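Local structure of oxidoreductase (Listeria innocua, 3E18) at residues A68-T73 and H91-K96; V121-R126 and W177-L182. The protein binds NAD through an N-terminal Rossmann fold and is probably a dehydrogenase of the GFO/IDH/MocA family, its substrate being unknown. All coordinates share one frame; numbering follows the deposited sequence.

Both contacts serve the NAD site, one inside the nucleotide-binding domain and the other where that domain meets the C-terminal domain. Interaction 1 pairs the middle strand of the Rossmann sheet, 68-71, with its neighbour 91-95, and interaction 2 starts from the next strand over, 119-122; their centres lie 15 Å apart. They are stitched together at the C-terminal ends of the strands: C94 O lies 2.9 Å from H122 N, and E95 OE2 lies 2.8 Å from H122 ND1. E95 and N124 approach the carboxamide of the nicotinamide, and both interactions thus probably help to position the reactive half of the cofactor.

Interaction 1: residues A68-T73 and H91-K96; sequences AVLIAT and HVVCEK. With NAD (nicotinamide-adenine-dinucleotide), chain E.
Four backbone hydrogen bonds join A68-T73 to H91-K96 as neighbouring parallel strands, zigzagging from V69 N to H91 O, V93 N to V69 O, I71 N to V93 O and E95 N to I71 O. The I71 N to V93 O bond spans 2.7 Å and is almost straight at 170°. Weaker CA-H...O contacts run beside them, such as L70 CA to V93 O at 3.3 Å.

Apolar packing differs on the two faces. On the face carrying V69, I71, V92 and C94, the methyl I71 CD1 meets V92 CG1 at 3.7 Å, while V69 and V92 stand side by side; helix 78-87, which connects the strands in this beta-alpha-beta unit, packs on this face. On the opposite face, L70 holds CG anti to its backbone N (chi1 -179°), and CD2 reaches 3.6 Å from V93 CG1, against helix 307-315.

Polar contacts gather at the C-terminal ends. E95 OE1 accepts the nicotinamide amide N7N at 2.9 Å and also K96 N at 3.0 Å, the latter on its anti side, whereas OE2 is held by H20 and H122. The chain of E95 bends at chi2 (-60°), folding the carboxylate back so that OE1 can accept both donors. K96 O takes the ribose hydroxyl O2D at 2.6 Å. T73 CG2 packs against the adenine.

The apolar strand pair thus gives way to polar groups at its C-terminal end, where a buried carboxylate with several donors accepts the NH2 of the carboxamide and, with N124, probably restrains its rotation.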
ATOM      1  N   ALA A  68       0.737 -43.071  -8.340  1.00 30.91           N
ATOM      2  CA  ALA A  68       1.032 -41.703  -7.899  1.00 27.78           C
ATOM      3  C   ALA A  68       0.651 -41.501  -6.446  1.00 29.87           C
ATOM      4  O   ALA A  68      -0.208 -42.214  -5.915  1.00 29.48           O
ATOM      5  CB  ALA A  68       0.317 -40.691  -8.795  1.00 22.45           C
ATOM      6  N   VAL A  69       1.329 -40.563  -5.785  1.00 27.27           N
ATOM      7  CA  VAL A  69       0.934 -40.169  -4.436  1.00 29.15           C
ATOM      8  C   VAL A  69       0.609 -38.684  -4.363  1.00 28.57           C
ATOM      9  O   VAL A  69       1.189 -37.855  -5.073  1.00 26.62           O
ATOM     10  CB  VAL A  69       1.975 -40.560  -3.329  1.00 29.94           C
ATOM     11  CG1 VAL A  69       2.284 -42.060  -3.360  1.00 35.47           C
ATOM     12  CG2 VAL A  69       3.244 -39.733  -3.442  1.00 34.37           C
ATOM     13  N   LEU A  70      -0.362 -38.369  -3.518  1.00 26.53           N
ATOM     14  CA  LEU A  70      -0.676 -36.995  -3.170  1.00 27.24           C
ATOM     15  C   LEU A  70      -0.115 -36.741  -1.773  1.00 27.76           C
ATOM     16  O   LEU A  70      -0.491 -37.428  -0.825  1.00 31.15           O
ATOM     17  CB  LEU A  70      -2.200 -36.774  -3.210  1.00 28.58           C
ATOM     18  CG  LEU A  70      -2.851 -35.406  -2.900  1.00 30.18           C
ATOM     19  CD1 LEU A  70      -3.123 -35.262  -1.424  1.00 31.59           C
ATOM     20  CD2 LEU A  70      -1.998 -34.229  -3.364  1.00 24.66           C
ATOM     21  N   ILE A  71       0.764 -35.746  -1.644  1.00 25.06           N
ATOM     22  CA  ILE A  71       1.332 -35.383  -0.333  1.00 27.84           C
ATOM     23  C   ILE A  71       0.629 -34.183   0.284  1.00 29.16           C
ATOM     24  O   ILE A  71       0.761 -33.057  -0.182  1.00 27.25           O
ATOM     25  CB  ILE A  71       2.865 -35.180  -0.400  1.00 25.72           C
ATOM     26  CG1 ILE A  71       3.519 -36.504  -0.798  1.00 33.12           C
ATOM     27  CG2 ILE A  71       3.458 -34.725   0.956  1.00 23.61           C
ATOM     28  CD1 ILE A  71       4.819 -36.326  -1.475  1.00 35.99           C
ATOM     29  N   ALA A  72      -0.138 -34.445   1.335  1.00 29.66           N
ATOM     30  CA  ALA A  72      -0.848 -33.380   2.030  1.00 30.89           C
ATOM     31  C   ALA A  72      -0.539 -33.409   3.532  1.00 30.03           C
ATOM     32  O   ALA A  72      -1.439 -33.360   4.386  1.00 33.21           O
ATOM     33  CB  ALA A  72      -2.343 -33.487   1.769  1.00 32.37           C
ATOM     34  N   THR A  73       0.749 -33.487   3.842  1.00 29.93           N
ATOM     35  CA  THR A  73       1.250 -33.475   5.217  1.00 28.58           C
ATOM     36  C   THR A  73       1.748 -32.053   5.541  1.00 35.27           C
ATOM     37  O   THR A  73       1.839 -31.229   4.627  1.00 31.90           O
ATOM     38  CB  THR A  73       2.393 -34.487   5.375  1.00 33.01           C
ATOM     39  OG1 THR A  73       3.483 -34.102   4.522  1.00 27.33           O
ATOM     40  CG2 THR A  73       1.935 -35.884   5.018  1.00 33.86           C
ATOM     41  N   HIS A  91       4.742 -41.156  -9.413  1.00 28.87           N
ATOM     42  CA  HIS A  91       4.533 -39.736  -9.687  1.00 26.94           C
ATOM     43  C   HIS A  91       4.026 -39.060  -8.408  1.00 25.92           C
ATOM     44  O   HIS A  91       3.482 -39.720  -7.505  1.00 29.45           O
ATOM     45  CB  HIS A  91       3.520 -39.531 -10.821  1.00 24.17           C
ATOM     46  CG  HIS A  91       3.866 -40.242 -12.099  1.00 26.16           C
ATOM     47  ND1 HIS A  91       4.855 -39.804 -12.956  1.00 27.61           N
ATOM     48  CD2 HIS A  91       3.330 -41.342 -12.678  1.00 26.40           C
ATOM     49  CE1 HIS A  91       4.920 -40.612 -14.003  1.00 28.67           C
ATOM     50  NE2 HIS A  91       4.008 -41.556 -13.856  1.00 29.52           N
ATOM     51  N   VAL A  92       4.208 -37.744  -8.313  1.00 26.65           N
ATOM     52  CA  VAL A  92       3.907 -37.034  -7.064  1.00 28.56           C
ATOM     53  C   VAL A  92       3.125 -35.758  -7.306  1.00 26.64           C
ATOM     54  O   VAL A  92       3.508 -34.941  -8.148  1.00 26.16           O
ATOM     55  CB  VAL A  92       5.209 -36.673  -6.282  1.00 29.21           C
ATOM     56  CG1 VAL A  92       4.913 -35.763  -5.101  1.00 25.48           C
ATOM     57  CG2 VAL A  92       5.934 -37.921  -5.815  1.00 25.39           C
ATOM     58  N   VAL A  93       2.020 -35.606  -6.576  1.00 24.92           N
ATOM     59  CA  VAL A  93       1.394 -34.306  -6.411  1.00 28.46           C
ATOM     60  C   VAL A  93       1.679 -33.862  -4.974  1.00 30.62           C
ATOM     61  O   VAL A  93       1.425 -34.599  -4.016  1.00 25.27           O
ATOM     62  CB  VAL A  93      -0.145 -34.300  -6.692  1.00 26.75           C
ATOM     63  CG1 VAL A  93      -0.720 -32.881  -6.492  1.00 24.71           C
ATOM     64  CG2 VAL A  93      -0.449 -34.763  -8.106  1.00 29.47           C
ATOM     65  N   CYS A  94       2.225 -32.660  -4.837  1.00 28.73           N
ATOM     66  CA  CYS A  94       2.562 -32.135  -3.529  1.00 27.96           C
ATOM     67  C   CYS A  94       1.820 -30.832  -3.251  1.00 28.61           C
ATOM     68  O   CYS A  94       1.822 -29.915  -4.059  1.00 23.02           O
ATOM     69  CB  CYS A  94       4.066 -31.924  -3.415  1.00 26.92           C
ATOM     70  SG  CYS A  94       4.639 -31.491  -1.778  1.00 30.12           S
ATOM     71  N   GLU A  95       1.186 -30.763  -2.088  1.00 24.72           N
ATOM     72  CA  GLU A  95       0.591 -29.524  -1.624  1.00 28.15           C
ATOM     73  C   GLU A  95       1.571 -28.358  -1.458  1.00 33.18           C
ATOM     74  O   GLU A  95       2.756 -28.560  -1.203  1.00 33.79           O
ATOM     75  CB  GLU A  95      -0.152 -29.754  -0.316  1.00 31.59           C
ATOM     76  CG  GLU A  95      -1.619 -30.079  -0.519  1.00 25.94           C
ATOM     77  CD  GLU A  95      -2.400 -28.963  -1.239  1.00 32.97           C
ATOM     78  OE1 GLU A  95      -1.874 -27.848  -1.462  1.00 36.69           O
ATOM     79  OE2 GLU A  95      -3.557 -29.216  -1.606  1.00 34.90           O
ATOM     80  N   LYS A  96       1.043 -27.146  -1.644  1.00 32.01           N
ATOM     81  CA  LYS A  96       1.757 -25.887  -1.407  0.50 31.58           C
ATOM     82  C   LYS A  96       2.040 -25.686   0.086  1.00 32.47           C
ATOM     83  O   LYS A  96       1.284 -26.191   0.929  1.00 31.72           O
ATOM     84  CB  LYS A  96       0.927 -24.706  -1.952  0.50 32.40           C
ATOM     85  CG  LYS A  96      -0.456 -24.514  -1.290  0.50 36.23           C
ATOM     86  CD  LYS A  96      -0.537 -23.238  -0.432  0.50 36.10           C
ATOM     87  CE  LYS A  96      -0.300 -23.430   1.061  0.50 37.60           C
ATOM     88  NZ  LYS A  96      -1.540 -23.605   1.871  0.50 27.53           N
TER
HETATM   89  PA  NAD E 360      -3.609 -31.056   8.736  1.00 38.54           P
HETATM   90  O1A NAD E 360      -5.070 -30.821   8.785  1.00 43.57           O
HETATM   91  O2A NAD E 360      -2.921 -30.853  10.023  1.00 41.27           O
HETATM   92  O5B NAD E 360      -3.310 -32.526   8.162  1.00 42.35           O
HETATM   93  C5B NAD E 360      -2.013 -33.033   7.942  1.00 43.64           C
HETATM   94  C4B NAD E 360      -2.093 -34.549   8.084  1.00 38.53           C
HETATM   95  O4B NAD E 360      -0.857 -35.155   7.751  1.00 40.14           O
HETATM   96  C3B NAD E 360      -2.416 -34.949   9.521  1.00 43.75           C
HETATM   97  O3B NAD E 360      -3.530 -35.810   9.518  1.00 36.76           O
HETATM   98  C2B NAD E 360      -1.169 -35.671   9.988  1.00 43.33           C
HETATM   99  O2B NAD E 360      -1.449 -36.716  10.892  1.00 42.25           O
HETATM  100  C1B NAD E 360      -0.578 -36.177   8.685  1.00 41.81           C
HETATM  101  N9A NAD E 360       0.873 -36.410   8.748  1.00 43.32           N
HETATM  102  C8A NAD E 360       1.814 -35.679   9.433  1.00 40.11           C
HETATM  103  N7A NAD E 360       3.031 -36.228   9.209  1.00 42.23           N
HETATM  104  C5A NAD E 360       2.873 -37.300   8.397  1.00 46.39           C
HETATM  105  C6A NAD E 360       3.773 -38.219   7.869  1.00 43.49           C
HETATM  106  N6A NAD E 360       5.081 -38.007   8.007  1.00 39.35           N
HETATM  107  N1A NAD E 360       3.305 -39.236   7.051  1.00 39.31           N
HETATM  108  C2A NAD E 360       1.959 -39.347   6.763  1.00 39.51           C
HETATM  109  N3A NAD E 360       1.072 -38.433   7.294  1.00 44.80           N
HETATM  110  C4A NAD E 360       1.521 -37.427   8.099  1.00 44.44           C
HETATM  111  O3  NAD E 360      -2.960 -30.084   7.613  1.00 30.37           O
HETATM  112  PN  NAD E 360      -3.745 -29.484   6.362  1.00 33.66           P
HETATM  113  O1N NAD E 360      -4.356 -28.180   6.734  1.00 36.74           O
HETATM  114  O2N NAD E 360      -4.558 -30.530   5.700  1.00 33.42           O
HETATM  115  O5D NAD E 360      -2.503 -29.107   5.367  1.00 29.86           O
HETATM  116  C5D NAD E 360      -1.597 -30.069   4.873  1.00 29.54           C
HETATM  117  C4D NAD E 360      -0.868 -29.506   3.632  1.00 29.44           C
HETATM  118  O4D NAD E 360      -1.813 -28.998   2.708  1.00 35.70           O
HETATM  119  C3D NAD E 360       0.055 -28.344   3.954  1.00 30.00           C
HETATM  120  O3D NAD E 360       1.170 -28.375   3.076  1.00 28.42           O
HETATM  121  C2D NAD E 360      -0.753 -27.104   3.631  1.00 33.81           C
HETATM  122  O2D NAD E 360       0.097 -26.064   3.206  1.00 37.40           O
HETATM  123  C1D NAD E 360      -1.628 -27.601   2.489  1.00 37.48           C
HETATM  124  N1N NAD E 360      -2.925 -26.895   2.313  1.00 38.11           N
HETATM  125  C2N NAD E 360      -3.170 -26.362   1.079  1.00 40.47           C
HETATM  126  C3N NAD E 360      -4.350 -25.685   0.793  1.00 42.63           C
HETATM  127  C7N NAD E 360      -4.650 -25.334  -0.632  1.00 36.73           C
HETATM  128  O7N NAD E 360      -5.725 -24.479  -0.911  1.00 44.48           O
HETATM  129  N7N NAD E 360      -3.907 -25.844  -1.619  1.00 33.66           N
HETATM  130  C4N NAD E 360      -5.333 -25.575   1.788  1.00 36.56           C
HETATM  131  C5N NAD E 360      -5.091 -26.135   3.046  1.00 34.24           C
HETATM  132  C6N NAD E 360      -3.885 -26.801   3.295  1.00 38.87           C

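Interaction 2: residues V121-R126 and W177-L182; sequences VHQNRR and WGVHLL. With NAD (nicotinamide-adenine-dinucleotide), chain E; GOL (glycerol), chain G.
The nicotinamide end of the NAD site is bordered where the loop and 3-10 turn after Rossmann strand 119-122 meet helix 173-188 of the C-terminal domain. R125 carries much of this contact. Its chain, extended from CG to NE, lies across the H180 imidazole, with CD over the ring face in a CH-pi contact, 3.6 Å from the centroid and 12° off the normal. Beyond it, W177 CH2 sits 3.4 Å above the centre of the guanidinium, the two planes inclined at 37°, so the indole covers the cation with its rim. R125 NH1 is salt-bridged to D128, and NE donates to O1 of a glycerol, probably from the crystallisation liquor, at 3.1 Å; H180 NE2 reaches the same oxygen weakly.

Between the loop and H180 the polar link runs through a water. Water 1 lies in the plane of the imidazole, 2.6 Å from H180 ND1; it donates to Q123 OE1 and accepts from R125 N at 3.0 Å, which probably helps to hold the ring's orientation. Q123 also lays NE2 against V179 CG2. N124 has CG between its backbone N and carbonyl carbon (chi1 56°), which directs its amide to the cofactor: OD1 accepts from NAD N7N at 3.0 Å while ND2 donates to O7N at 3.3 Å, a paired recognition of the carboxamide. The same OD1 lies 3.4 Å from H180 CE1.

R125 O also bonds to Q184 farther along helix 173-188, and R126 is salt-bridged to D183. This helix packs through W177 and L181 on strands 146-154 and 223-229 of the large mixed sheet, and through V179 and L182 on helix 325-344, while V121-R126 leaves the Rossmann sheet from strand 119-122, next to strand 91-95.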
ATOM      1  N   VAL A 121       3.234 -29.393  -8.313  1.00 28.27           N
ATOM      2  CA  VAL A 121       2.732 -28.627  -7.165  1.00 29.94           C
ATOM      3  C   VAL A 121       1.250 -28.319  -7.320  1.00 25.17           C
ATOM      4  O   VAL A 121       0.814 -27.899  -8.378  1.00 23.87           O
ATOM      5  CB  VAL A 121       3.494 -27.320  -7.042  1.00 24.30           C
ATOM      6  N   HIS A 122       0.488 -28.486  -6.251  1.00 24.00           N
ATOM      7  CA  HIS A 122      -0.924 -28.190  -6.280  1.00 24.79           C
ATOM      8  C   HIS A 122      -1.187 -26.702  -6.098  1.00 28.50           C
ATOM      9  O   HIS A 122      -1.607 -26.262  -5.028  1.00 25.74           O
ATOM     10  CB  HIS A 122      -1.658 -28.979  -5.199  1.00 23.65           C
ATOM     11  CG  HIS A 122      -3.145 -28.954  -5.357  1.00 24.33           C
ATOM     12  ND1 HIS A 122      -4.004 -28.763  -4.296  1.00 33.15           N
ATOM     13  CD2 HIS A 122      -3.925 -29.074  -6.456  1.00 28.02           C
ATOM     14  CE1 HIS A 122      -5.251 -28.784  -4.733  1.00 29.67           C
ATOM     15  NE2 HIS A 122      -5.232 -28.979  -6.038  1.00 27.70           N
ATOM     16  N   GLN A 123      -0.938 -25.922  -7.147  1.00 27.10           N
ATOM     17  CA  GLN A 123      -1.264 -24.500  -7.109  1.00 24.40           C
ATOM     18  C   GLN A 123      -2.703 -24.288  -7.578  1.00 22.87           C
ATOM     19  O   GLN A 123      -2.952 -23.732  -8.629  1.00 23.75           O
ATOM     20  CB  GLN A 123      -0.221 -23.682  -7.906  1.00 22.47           C
ATOM     21  CG  GLN A 123       1.237 -23.833  -7.376  1.00 25.81           C
ATOM     22  CD  GLN A 123       1.499 -23.238  -5.983  1.00 27.72           C
ATOM     23  OE1 GLN A 123       0.672 -22.518  -5.407  1.00 36.08           O
ATOM     24  NE2 GLN A 123       2.661 -23.543  -5.442  1.00 25.72           N
ATOM     25  N   ASN A 124      -3.664 -24.734  -6.758  1.00 22.40           N
ATOM     26  CA  ASN A 124      -5.066 -24.744  -7.145  1.00 24.60           C
ATOM     27  C   ASN A 124      -5.667 -23.344  -7.304  1.00 26.84           C
ATOM     28  O   ASN A 124      -6.665 -23.173  -7.998  1.00 26.45           O
ATOM     29  CB  ASN A 124      -5.901 -25.542  -6.117  1.00 28.23           C
ATOM     30  CG  ASN A 124      -5.740 -25.021  -4.704  1.00 34.37           C
ATOM     31  OD1 ASN A 124      -4.637 -24.723  -4.277  1.00 33.60           O
ATOM     32  ND2 ASN A 124      -6.848 -24.933  -3.960  1.00 38.87           N
ATOM     33  N   ARG A 125      -5.060 -22.332  -6.683  1.00 28.40           N
ATOM     34  CA  ARG A 125      -5.654 -20.983  -6.733  1.00 23.97           C
ATOM     35  C   ARG A 125      -5.377 -20.219  -8.026  1.00 25.58           C
ATOM     36  O   ARG A 125      -5.880 -19.108  -8.224  1.00 26.72           O
ATOM     37  CB  ARG A 125      -5.348 -20.189  -5.459  1.00 27.02           C
ATOM     38  CG  ARG A 125      -6.063 -20.814  -4.249  1.00 28.69           C
ATOM     39  CD  ARG A 125      -6.247 -19.842  -3.111  1.00 29.08           C
ATOM     40  NE  ARG A 125      -7.055 -20.411  -2.036  1.00 30.65           N
ATOM     41  CZ  ARG A 125      -8.367 -20.227  -1.869  1.00 34.35           C
ATOM     42  NH1 ARG A 125      -9.076 -19.474  -2.708  1.00 32.92           N
ATOM     43  NH2 ARG A 125      -8.970 -20.790  -0.835  1.00 34.56           N
ATOM     44  N   ARG A 126      -4.609 -20.829  -8.927  1.00 26.59           N
ATOM     45  CA  ARG A 126      -4.493 -20.324 -10.293  1.00 24.24           C
ATOM     46  C   ARG A 126      -5.827 -20.433 -11.032  1.00 27.74           C
ATOM     47  O   ARG A 126      -6.057 -19.721 -11.996  1.00 27.36           O
ATOM     48  CB  ARG A 126      -3.440 -21.092 -11.069  1.00 29.50           C
ATOM     49  CG  ARG A 126      -2.043 -20.846 -10.619  1.00 32.60           C
ATOM     50  CD  ARG A 126      -1.090 -21.496 -11.586  1.00 17.05           C
ATOM     51  NE  ARG A 126       0.266 -21.488 -11.068  1.00 26.46           N
ATOM     52  CZ  ARG A 126       1.337 -21.733 -11.817  1.00 28.09           C
ATOM     53  NH1 ARG A 126       1.180 -22.042 -13.086  1.00 26.31           N
ATOM     54  NH2 ARG A 126       2.553 -21.726 -11.287  1.00 25.69           N
ATOM     55  N   TRP A 177      -0.775 -18.387   2.855  1.00 29.81           N
ATOM     56  CA  TRP A 177      -1.504 -17.666   1.825  1.00 27.15           C
ATOM     57  C   TRP A 177      -0.567 -16.987   0.836  1.00 28.54           C
ATOM     58  O   TRP A 177      -0.879 -16.856  -0.347  1.00 27.89           O
ATOM     59  CB  TRP A 177      -2.417 -16.636   2.468  1.00 30.85           C
ATOM     60  CG  TRP A 177      -3.826 -17.080   2.580  1.00 33.58           C
ATOM     61  CD1 TRP A 177      -4.481 -17.460   3.720  1.00 39.76           C
ATOM     62  CD2 TRP A 177      -4.773 -17.202   1.511  1.00 32.83           C
ATOM     63  NE1 TRP A 177      -5.778 -17.809   3.426  1.00 39.94           N
ATOM     64  CE2 TRP A 177      -5.985 -17.657   2.078  1.00 39.21           C
ATOM     65  CE3 TRP A 177      -4.719 -16.959   0.130  1.00 30.11           C
ATOM     66  CZ2 TRP A 177      -7.132 -17.880   1.311  1.00 37.80           C
ATOM     67  CZ3 TRP A 177      -5.868 -17.173  -0.629  1.00 31.11           C
ATOM     68  CH2 TRP A 177      -7.051 -17.633  -0.034  1.00 35.79           C
ATOM     69  N   GLY A 178       0.580 -16.546   1.325  1.00 26.34           N
ATOM     70  CA  GLY A 178       1.537 -15.829   0.482  1.00 27.60           C
ATOM     71  C   GLY A 178       1.916 -16.597  -0.756  1.00 26.31           C
ATOM     72  O   GLY A 178       1.952 -16.030  -1.844  1.00 31.24           O
ATOM     73  N   VAL A 179       2.187 -17.894  -0.604  1.00 26.53           N
ATOM     74  CA  VAL A 179       2.545 -18.730  -1.742  1.00 27.10           C
ATOM     75  C   VAL A 179       1.450 -18.727  -2.824  1.00 23.77           C
ATOM     76  O   VAL A 179       1.770 -18.625  -3.987  1.00 24.61           O
ATOM     77  CB  VAL A 179       2.975 -20.174  -1.309  1.00 30.21           C
ATOM     78  CG1 VAL A 179       1.901 -20.829  -0.527  1.00 34.19           C
ATOM     79  CG2 VAL A 179       3.350 -21.040  -2.500  1.00 31.67           C
ATOM     80  N   HIS A 180       0.174 -18.798  -2.445  1.00 20.27           N
ATOM     81  CA  HIS A 180      -0.920 -18.679  -3.432  1.00 21.28           C
ATOM     82  C   HIS A 180      -0.894 -17.349  -4.175  1.00 24.03           C
ATOM     83  O   HIS A 180      -1.020 -17.314  -5.402  1.00 26.76           O
ATOM     84  CB  HIS A 180      -2.274 -18.736  -2.746  1.00 23.38           C
ATOM     85  CG  HIS A 180      -2.686 -20.101  -2.326  1.00 27.89           C
ATOM     86  ND1 HIS A 180      -2.589 -21.199  -3.155  1.00 25.57           N
ATOM     87  CD2 HIS A 180      -3.260 -20.537  -1.178  1.00 30.80           C
ATOM     88  CE1 HIS A 180      -3.071 -22.255  -2.527  1.00 34.28           C
ATOM     89  NE2 HIS A 180      -3.486 -21.881  -1.329  1.00 30.00           N
ATOM     90  N   LEU A 181      -0.740 -16.254  -3.430  1.00 22.39           N
ATOM     91  CA  LEU A 181      -0.854 -14.922  -4.031  1.00 21.06           C
ATOM     92  C   LEU A 181       0.357 -14.603  -4.878  1.00 21.30           C
ATOM     93  O   LEU A 181       0.242 -13.967  -5.927  1.00 23.08           O
ATOM     94  CB  LEU A 181      -1.033 -13.856  -2.962  1.00 18.46           C
ATOM     95  CG  LEU A 181      -2.233 -14.050  -2.035  1.00 24.81           C
ATOM     96  CD1 LEU A 181      -2.324 -12.856  -1.136  1.00 25.39           C
ATOM     97  CD2 LEU A 181      -3.494 -14.171  -2.864  1.00 23.15           C
ATOM     98  N   LEU A 182       1.519 -15.062  -4.433  1.00 24.78           N
ATOM     99  CA  LEU A 182       2.761 -14.787  -5.163  1.00 24.79           C
ATOM    100  C   LEU A 182       2.851 -15.635  -6.425  1.00 24.07           C
ATOM    101  O   LEU A 182       3.446 -15.222  -7.450  1.00 28.37           O
ATOM    102  CB  LEU A 182       3.966 -15.068  -4.272  1.00 25.59           C
ATOM    103  CG  LEU A 182       4.144 -14.167  -3.042  1.00 23.45           C
ATOM    104  CD1 LEU A 182       5.156 -14.780  -2.123  1.00 23.79           C
ATOM    105  CD2 LEU A 182       4.500 -12.720  -3.384  1.00 27.21           C
TER
HETATM  106  PA  NAD E 360      -3.609 -31.056   8.736  1.00 38.54           P
HETATM  107  O1A NAD E 360      -5.070 -30.821   8.785  1.00 43.57           O
HETATM  108  O2A NAD E 360      -2.921 -30.853  10.023  1.00 41.27           O
HETATM  109  O5B NAD E 360      -3.310 -32.526   8.162  1.00 42.35           O
HETATM  110  C5B NAD E 360      -2.013 -33.033   7.942  1.00 43.64           C
HETATM  111  C4B NAD E 360      -2.093 -34.549   8.084  1.00 38.53           C
HETATM  112  O4B NAD E 360      -0.857 -35.155   7.751  1.00 40.14           O
HETATM  113  C3B NAD E 360      -2.416 -34.949   9.521  1.00 43.75           C
HETATM  114  O3B NAD E 360      -3.530 -35.810   9.518  1.00 36.76           O
HETATM  115  C2B NAD E 360      -1.169 -35.671   9.988  1.00 43.33           C
HETATM  116  O2B NAD E 360      -1.449 -36.716  10.892  1.00 42.25           O
HETATM  117  C1B NAD E 360      -0.578 -36.177   8.685  1.00 41.81           C
HETATM  118  N9A NAD E 360       0.873 -36.410   8.748  1.00 43.32           N
HETATM  119  C8A NAD E 360       1.814 -35.679   9.433  1.00 40.11           C
HETATM  120  N7A NAD E 360       3.031 -36.228   9.209  1.00 42.23           N
HETATM  121  C5A NAD E 360       2.873 -37.300   8.397  1.00 46.39           C
HETATM  122  C6A NAD E 360       3.773 -38.219   7.869  1.00 43.49           C
HETATM  123  N6A NAD E 360       5.081 -38.007   8.007  1.00 39.35           N
HETATM  124  N1A NAD E 360       3.305 -39.236   7.051  1.00 39.31           N
HETATM  125  C2A NAD E 360       1.959 -39.347   6.763  1.00 39.51           C
HETATM  126  N3A NAD E 360       1.072 -38.433   7.294  1.00 44.80           N
HETATM  127  C4A NAD E 360       1.521 -37.427   8.099  1.00 44.44           C
HETATM  128  O3  NAD E 360      -2.960 -30.084   7.613  1.00 30.37           O
HETATM  129  PN  NAD E 360      -3.745 -29.484   6.362  1.00 33.66           P
HETATM  130  O1N NAD E 360      -4.356 -28.180   6.734  1.00 36.74           O
HETATM  131  O2N NAD E 360      -4.558 -30.530   5.700  1.00 33.42           O
HETATM  132  O5D NAD E 360      -2.503 -29.107   5.367  1.00 29.86           O
HETATM  133  C5D NAD E 360      -1.597 -30.069   4.873  1.00 29.54           C
HETATM  134  C4D NAD E 360      -0.868 -29.506   3.632  1.00 29.44           C
HETATM  135  O4D NAD E 360      -1.813 -28.998   2.708  1.00 35.70           O
HETATM  136  C3D NAD E 360       0.055 -28.344   3.954  1.00 30.00           C
HETATM  137  O3D NAD E 360       1.170 -28.375   3.076  1.00 28.42           O
HETATM  138  C2D NAD E 360      -0.753 -27.104   3.631  1.00 33.81           C
HETATM  139  O2D NAD E 360       0.097 -26.064   3.206  1.00 37.40           O
HETATM  140  C1D NAD E 360      -1.628 -27.601   2.489  1.00 37.48           C
HETATM  141  N1N NAD E 360      -2.925 -26.895   2.313  1.00 38.11           N
HETATM  142  C2N NAD E 360      -3.170 -26.362   1.079  1.00 40.47           C
HETATM  143  C3N NAD E 360      -4.350 -25.685   0.793  1.00 42.63           C
HETATM  144  C7N NAD E 360      -4.650 -25.334  -0.632  1.00 36.73           C
HETATM  145  O7N NAD E 360      -5.725 -24.479  -0.911  1.00 44.48           O
HETATM  146  N7N NAD E 360      -3.907 -25.844  -1.619  1.00 33.66           N
HETATM  147  C4N NAD E 360      -5.333 -25.575   1.788  1.00 36.56           C
HETATM  148  C5N NAD E 360      -5.091 -26.135   3.046  1.00 34.24           C
HETATM  149  C6N NAD E 360      -3.885 -26.801   3.295  1.00 38.87           C
HETATM  150  C1  GOL G 362      -6.510 -21.644   1.721  1.00 53.74           C
HETATM  151  O1  GOL G 362      -6.202 -22.095   0.415  1.00 47.81           O
HETATM  152  C2  GOL G 362      -5.295 -21.701   2.652  1.00 58.45           C
HETATM  153  O2  GOL G 362      -4.154 -22.233   1.998  1.00 46.04           O
HETATM  154  C3  GOL G 362      -5.683 -22.537   3.874  1.00 63.75           C
HETATM  155  O3  GOL G 362      -4.595 -22.741   4.754  1.00 65.37           O
HETATM  156  O   HOH W   1      -2.295 -21.730  -5.658  1.00 25.07           O